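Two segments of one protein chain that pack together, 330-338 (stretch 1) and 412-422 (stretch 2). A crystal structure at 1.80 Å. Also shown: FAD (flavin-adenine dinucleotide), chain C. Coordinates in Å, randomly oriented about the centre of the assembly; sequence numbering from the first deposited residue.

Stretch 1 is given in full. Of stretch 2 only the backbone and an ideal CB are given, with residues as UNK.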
# COMPACT_ATOMS: atom_id res chain seq x y z
N ILE B 330 13.14 -4.49 26.46
CA ILE B 330 14.30 -3.94 25.80
C ILE B 330 15.56 -4.32 26.53
O ILE B 330 16.53 -4.65 25.90
CB ILE B 330 14.15 -2.45 25.45
CG1 ILE B 330 15.15 -2.05 24.35
CG2 ILE B 330 14.41 -1.58 26.65
CD1 ILE B 330 14.90 -2.76 23.03
N ILE B 331 15.55 -4.35 27.86
CA ILE B 331 16.71 -4.70 28.59
C ILE B 331 17.00 -6.21 28.41
O ILE B 331 18.13 -6.61 28.26
CB ILE B 331 16.51 -4.38 30.11
CG1 ILE B 331 16.39 -2.87 30.37
CG2 ILE B 331 17.62 -4.99 30.97
CD1 ILE B 331 16.04 -2.60 31.84
N SER B 332 15.97 -7.04 28.46
CA SER B 332 16.16 -8.46 28.19
C SER B 332 16.77 -8.72 26.81
O SER B 332 17.66 -9.58 26.64
CB SER B 332 14.81 -9.24 28.32
OG SER B 332 15.01 -10.62 28.17
N LEU B 333 16.23 -8.05 25.80
CA LEU B 333 16.75 -8.24 24.47
C LEU B 333 18.15 -7.66 24.29
O LEU B 333 19.03 -8.34 23.74
CB LEU B 333 15.81 -7.64 23.47
CG LEU B 333 14.47 -8.38 23.34
CD1 LEU B 333 13.54 -7.57 22.47
CD2 LEU B 333 14.60 -9.82 22.87
N ALA B 334 18.37 -6.49 24.87
CA ALA B 334 19.69 -5.84 24.75
C ALA B 334 20.72 -6.64 25.48
O ALA B 334 21.84 -6.89 24.95
CB ALA B 334 19.60 -4.40 25.25
N ARG B 335 20.43 -7.10 26.69
CA ARG B 335 21.42 -7.92 27.32
C ARG B 335 21.77 -9.24 26.61
O ARG B 335 22.95 -9.62 26.57
CB ARG B 335 21.18 -8.17 28.83
CG ARG B 335 20.18 -9.24 29.13
CD ARG B 335 19.93 -9.34 30.64
NE ARG B 335 19.01 -10.45 30.89
CZ ARG B 335 18.75 -10.96 32.09
NH1 ARG B 335 19.34 -10.50 33.17
NH2 ARG B 335 17.90 -11.97 32.19
N ASP B 336 20.78 -9.92 26.05
CA ASP B 336 21.09 -11.08 25.25
C ASP B 336 21.96 -10.77 24.00
O ASP B 336 22.88 -11.48 23.69
CB ASP B 336 19.82 -11.75 24.82
CG ASP B 336 20.08 -12.97 24.05
OD1 ASP B 336 20.33 -13.97 24.65
OD2 ASP B 336 19.98 -12.94 22.81
N TYR B 337 21.61 -9.71 23.31
CA TYR B 337 22.39 -9.27 22.15
C TYR B 337 23.83 -8.98 22.52
O TYR B 337 24.74 -9.32 21.75
CB TYR B 337 21.75 -8.07 21.54
CG TYR B 337 22.34 -7.68 20.19
CD1 TYR B 337 22.19 -8.51 19.07
CD2 TYR B 337 22.94 -6.45 20.02
CE1 TYR B 337 22.70 -8.13 17.83
CE2 TYR B 337 23.38 -6.02 18.77
CZ TYR B 337 23.28 -6.86 17.69
OH TYR B 337 23.79 -6.48 16.48
N SER B 338 24.03 -8.41 23.73
CA SER B 338 25.38 -8.11 24.20
C SER B 338 26.31 -9.30 24.27
O SER B 338 27.53 -9.14 24.22
CB SER B 338 25.35 -7.36 25.52
OG SER B 338 25.15 -8.19 26.63
N UNK B 412 12.54 7.36 27.43
CA UNK B 412 14.00 7.43 27.45
C UNK B 412 14.71 6.11 27.69
O UNK B 412 15.81 5.93 27.15
CB UNK B 412 14.44 8.42 28.53
N UNK B 413 14.14 5.24 28.52
CA UNK B 413 14.77 3.96 28.75
C UNK B 413 14.71 3.06 27.48
O UNK B 413 15.70 2.42 27.13
CB UNK B 413 14.10 3.27 29.94
N UNK B 414 13.60 3.00 26.79
CA UNK B 414 13.52 2.16 25.60
C UNK B 414 14.40 2.78 24.49
O UNK B 414 15.07 2.04 23.80
CB UNK B 414 12.07 2.01 25.14
N UNK B 415 14.48 4.12 24.44
CA UNK B 415 15.38 4.78 23.48
C UNK B 415 16.85 4.33 23.71
O UNK B 415 17.59 4.11 22.75
CB UNK B 415 15.26 6.30 23.61
N UNK B 416 17.29 4.34 24.96
CA UNK B 416 18.62 3.87 25.35
C UNK B 416 18.82 2.43 24.96
O UNK B 416 19.86 2.02 24.44
CB UNK B 416 18.83 4.04 26.86
N UNK B 417 17.79 1.64 25.15
CA UNK B 417 17.84 0.22 24.80
C UNK B 417 18.00 -0.06 23.34
O UNK B 417 18.83 -0.93 22.95
CB UNK B 417 16.57 -0.48 25.29
N UNK B 418 17.27 0.65 22.52
CA UNK B 418 17.40 0.43 21.09
C UNK B 418 18.77 0.82 20.59
O UNK B 418 19.33 0.13 19.77
CB UNK B 418 16.33 1.21 20.33
N UNK B 419 19.40 1.81 21.21
CA UNK B 419 20.75 2.23 20.85
C UNK B 419 21.80 1.16 21.17
O UNK B 419 22.81 1.12 20.51
CB UNK B 419 21.10 3.53 21.58
N UNK B 420 21.55 0.26 22.14
CA UNK B 420 22.43 -0.84 22.37
C UNK B 420 22.61 -1.72 21.11
O UNK B 420 23.58 -2.47 21.02
CB UNK B 420 21.90 -1.67 23.54
N UNK B 421 21.63 -1.72 20.23
CA UNK B 421 21.74 -2.52 18.99
C UNK B 421 22.37 -1.73 17.85
O UNK B 421 22.47 -2.24 16.74
CB UNK B 421 20.36 -3.02 18.56
N UNK B 422 22.72 -0.48 18.09
CA UNK B 422 23.24 0.36 17.00
C UNK B 422 22.22 0.60 15.93
O UNK B 422 21.01 0.68 16.19
CB UNK B 422 24.48 -0.28 16.38
PA FAD C . 27.24 -1.66 16.66
O1A FAD C . 28.71 -1.13 16.80
O2A FAD C . 27.08 -3.16 16.35
O5B FAD C . 26.38 -1.52 18.05
C5B FAD C . 26.36 -0.29 18.72
C4B FAD C . 26.31 -0.63 20.18
O4B FAD C . 27.61 -1.20 20.44
C3B FAD C . 26.13 0.65 20.99
O3B FAD C . 25.57 0.42 22.31
C2B FAD C . 27.58 1.14 21.09
O2B FAD C . 27.81 1.92 22.24
C1B FAD C . 28.24 -0.22 21.33
N9A FAD C . 29.70 -0.13 21.15
C8A FAD C . 30.36 -0.20 19.95
N7A FAD C . 31.73 -0.11 20.21
C5A FAD C . 31.90 -0.01 21.59
C6A FAD C . 33.03 0.11 22.53
N6A FAD C . 34.25 0.12 21.97
N1A FAD C . 32.79 0.17 23.86
C2A FAD C . 31.56 0.16 24.41
N3A FAD C . 30.47 0.06 23.60
C4A FAD C . 30.57 -0.01 22.23
N1 FAD C . 26.77 4.16 7.74
C2 FAD C . 27.48 4.52 6.65
O2 FAD C . 28.67 4.25 6.63
N3 FAD C . 26.94 5.22 5.66
C4 FAD C . 25.66 5.54 5.60
O4 FAD C . 25.13 6.13 4.65
C4X FAD C . 24.79 5.15 6.75
N5 FAD C . 23.44 5.38 6.78
C5X FAD C . 22.69 5.06 7.89
C6 FAD C . 21.31 5.31 7.95
C7 FAD C . 20.59 4.95 9.11
C7M FAD C . 19.14 5.27 9.20
C8 FAD C . 21.27 4.28 10.22
C8M FAD C . 20.51 3.88 11.49
C9 FAD C . 22.63 4.02 10.17
C9A FAD C . 23.36 4.37 9.03
N10 FAD C . 24.69 4.07 8.93
C10 FAD C . 25.46 4.43 7.83
C1' FAD C . 25.31 3.30 10.01
C2' FAD C . 25.71 3.94 11.31
O2' FAD C . 26.85 4.81 11.13
C3' FAD C . 25.89 2.73 12.24
O3' FAD C . 24.62 2.20 12.64
C4' FAD C . 26.54 3.25 13.49
O4' FAD C . 27.88 3.64 13.11
C5' FAD C . 26.45 2.16 14.57
O5' FAD C . 27.20 1.03 14.11
P FAD C . 26.47 -0.45 14.08
O1P FAD C . 25.12 -0.30 13.42
O2P FAD C . 27.49 -1.41 13.45
O3P FAD C . 26.30 -0.72 15.67

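Two helices run nearly parallel here, their axes 9.1 Å apart at closest approach and crossing at 19°. Stretch 1 offers a mostly apolar row: Ile 330, Ala 334 and Tyr 337, with Ile 331 and Leu 333 beside it.

Position 412 lies out of reach and stretch 1 sets no rule; it is Pro 412. At 413 CA-to-CB points sideways and the ideal CB touches nothing, but the end of Ile 331 lies within range of a long, flexible apolar chain. Met 413 fits, extended through chi1 and chi2 (both t), its SD 4.1 Å from Ile 331 CD1.

Position 414 also points sideways, its ideal CB 4.5 Å from Ile 330 CG2. A small or medium apolar group would suit. Val 414 puts its CG2 4.2 Å from CG2 of Ile 330.

Positions 415 and 416 make no contact, the first pointing away and the second sideways, so stretch 1 sets no rule. They are Ser 415 and Glu 416, both hydrogen-bonded elsewhere in the structure.

Position 417 is the strictest. Its CA-to-CB direction points toward stretch 1, and an ideal CB would sit 2.3 Å from Ile 330 CG1, a clash. Only glycine suits this backbone and rotamer, and Gly 417 lets its CA approach Ile 330 CG1 to 3.5 Å.

At 418 the direction is away, though the ideal CB is 5.0 Å from Ile 330 CD1, so a branched apolar residue could still reach back. Ile 418 does so with CG2, 4.1 Å from Ile 330 CD1. Position 419 is out of reach and free by this contact; Glu 419 accepts a weak hydrogen bond through its backbone O from FAD O3B, at 3.4 Å.

Position 420 points toward stretch 1, with its ideal CB 4.0 Å from Ala 334 CB. Alanine, serine or cysteine would all be reasonable. Cys 420 rests its CB there.

At 421 the start is sideways, but Ile 330, Leu 333, Ala 334 and Tyr 337 together line a broad apolar site. A large side chain, leucine, methionine or an aromatic, could fill it. Phe 421 turns its ring in (chi1 m): CZ lies 3.6 Å from Ala 334 CA, and CD2 3.5 Å from Tyr 337 CD2, over one face of the tyrosine ring. Its backbone O accepts from a water, which also hydrogen-bonds Tyr 337 OH.

Position 422 has positive phi, and an ideal CB would come 2.0 Å from FAD O3P. Both facts favour glycine, and Gly 422 is found, closing a type I turn.

Stretch 2 412-422: PMVSEGIECFG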
# COMPACT_ATOMS: atom_id res chain seq x y z
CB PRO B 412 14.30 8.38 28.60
CG PRO B 412 13.04 9.21 28.73
CD PRO B 412 11.91 8.29 28.38
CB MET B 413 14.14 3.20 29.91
CG MET B 413 15.09 2.10 30.38
SD MET B 413 14.48 1.20 31.76
CE MET B 413 14.72 2.53 32.98
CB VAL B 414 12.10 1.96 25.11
CG1 VAL B 414 12.06 1.15 23.81
CG2 VAL B 414 11.32 1.22 26.17
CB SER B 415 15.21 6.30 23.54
OG SER B 415 16.10 6.96 22.67
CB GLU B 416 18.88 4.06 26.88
CG GLU B 416 20.35 3.97 27.27
CD GLU B 416 21.17 5.07 26.65
OE1 GLU B 416 20.85 6.27 26.94
OE2 GLU B 416 22.13 4.77 25.88
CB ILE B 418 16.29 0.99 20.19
CG1 ILE B 418 16.24 2.43 20.20
CG2 ILE B 418 14.83 0.37 20.44
CD1 ILE B 418 15.54 2.92 18.96
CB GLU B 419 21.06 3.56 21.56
CG GLU B 419 22.44 4.18 21.31
CD GLU B 419 22.57 5.56 21.97
OE1 GLU B 419 21.50 6.21 22.13
OE2 GLU B 419 23.69 5.94 22.38
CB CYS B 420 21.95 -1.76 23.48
SG CYS B 420 21.84 -0.95 25.11
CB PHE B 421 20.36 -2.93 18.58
CG PHE B 421 19.69 -3.82 19.60
CD1 PHE B 421 18.93 -3.28 20.61
CD2 PHE B 421 19.75 -5.19 19.47
CE1 PHE B 421 18.32 -4.08 21.53
CE2 PHE B 421 19.11 -6.00 20.38
CZ PHE B 421 18.38 -5.46 21.43
O HOH W 1 24.53 -3.98 16.08
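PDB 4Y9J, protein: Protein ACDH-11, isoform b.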